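Local coordinates for epimerase (Methylomonas sp. DH-1, PDB 7CJ7) that catalyses the manganese-dependent epimerization of ketoses at C3, most actively with L-ribulose, and works as a homodimer, at the interface of chains A and B. Sequence-based numbering; all coordinates share one arbitrary frame. Chains: chain A/B, Epimerase.

The interface of chains A and B. Residues chain A 120-122, 160; chain B 259, 264.
The indole of B:Trp264 lies flat beneath two loops of chain A in this patch of the two-fold dimer interface, and the packing is by van der Waals contact, with no polar bond between the chains among the residues of this patch. Over the five-membered ring sits the CB methylene of A:Asn160, 3.6 Å from the ring centroid in a CH-pi contact, while A:Asn160 CA approaches B:Trp264 CD1 at 3.5 Å. The six-membered ring reaches under the A:Gly121–A:Pro122 peptide, B:Trp264 CZ3 lying 3.3 Å from A:Gly121 C, and B:Trp264 CE3 touches A:Pro122 CA at 3.7 Å. Alongside, B:Asn259 presents its flank: CB meets the carbonyl A:Pro120 O at 3.3 Å, and the amide OD1 abuts the pyrrolidine CD of A:Pro122 at 3.5 Å. An alanine here in place of B:Trp264 would remove the indole face on which both chain A loops rest, and would probably loosen this part of the dimer contact.

Behind this contact, the amide of A:Asn160 ties the two loops together. Its CG lies between the backbone N and carbonyl carbon (chi1 65°), and A:Asn160 ND2 donates to A:Gly121 O at 2.9 Å, nearly straight (160° at H). The acceptor lies in the amide plane, which would hold the packing CB in place. B:Trp264 belongs to a loop following helix 255-260, which carries B:Asn259; the chain A loops precede helices 125-143 and 165-175 of the TIM barrel, and the patch centre is about 16 Å from A:Glu152, the likely catalytic proton donor/acceptor.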
# COMPACT_ATOMS: atom_id res chain seq x y z
N PRO A 120 -10.38 0.72 -9.74
CA PRO A 120 -11.57 0.84 -8.91
C PRO A 120 -12.25 -0.50 -8.64
O PRO A 120 -13.23 -0.53 -7.92
CB PRO A 120 -12.47 1.74 -9.77
CG PRO A 120 -12.11 1.37 -11.18
CD PRO A 120 -10.62 1.10 -11.14
N GLY A 121 -11.76 -1.57 -9.27
CA GLY A 121 -12.36 -2.91 -9.16
C GLY A 121 -11.41 -3.98 -9.66
O GLY A 121 -10.35 -3.68 -10.21
N PRO A 122 -11.76 -5.27 -9.45
CA PRO A 122 -10.89 -6.37 -9.84
C PRO A 122 -10.81 -6.54 -11.37
O PRO A 122 -11.68 -6.06 -12.07
CB PRO A 122 -11.53 -7.60 -9.19
CG PRO A 122 -12.99 -7.21 -8.99
CD PRO A 122 -12.99 -5.71 -8.78
N ASN A 160 -4.12 -4.46 -10.38
CA ASN A 160 -5.09 -5.51 -10.02
C ASN A 160 -4.75 -6.81 -10.76
O ASN A 160 -5.54 -7.75 -10.63
CB ASN A 160 -6.53 -5.02 -10.23
CG ASN A 160 -6.87 -4.74 -11.68
OD1 ASN A 160 -6.05 -4.92 -12.56
ND2 ASN A 160 -8.10 -4.30 -11.92
N ASN B 259 -13.40 -2.77 -2.68
CA ASN B 259 -12.78 -2.23 -3.91
C ASN B 259 -11.94 -1.01 -3.53
O ASN B 259 -10.83 -0.86 -4.07
CB ASN B 259 -13.82 -1.97 -4.99
CG ASN B 259 -14.34 -3.25 -5.59
OD1 ASN B 259 -13.61 -4.24 -5.67
ND2 ASN B 259 -15.60 -3.26 -5.99
N TRP B 264 -8.01 -7.73 -4.02
CA TRP B 264 -8.09 -8.45 -5.31
C TRP B 264 -7.94 -9.95 -5.07
O TRP B 264 -8.34 -10.74 -5.96
CB TRP B 264 -7.01 -7.96 -6.28
CG TRP B 264 -6.89 -6.47 -6.45
CD1 TRP B 264 -5.72 -5.77 -6.57
CD2 TRP B 264 -7.95 -5.49 -6.57
NE1 TRP B 264 -5.98 -4.44 -6.74
CE2 TRP B 264 -7.33 -4.23 -6.75
CE3 TRP B 264 -9.35 -5.54 -6.54
CZ2 TRP B 264 -8.05 -3.05 -6.91
CZ3 TRP B 264 -10.06 -4.36 -6.67
CH2 TRP B 264 -9.42 -3.14 -6.85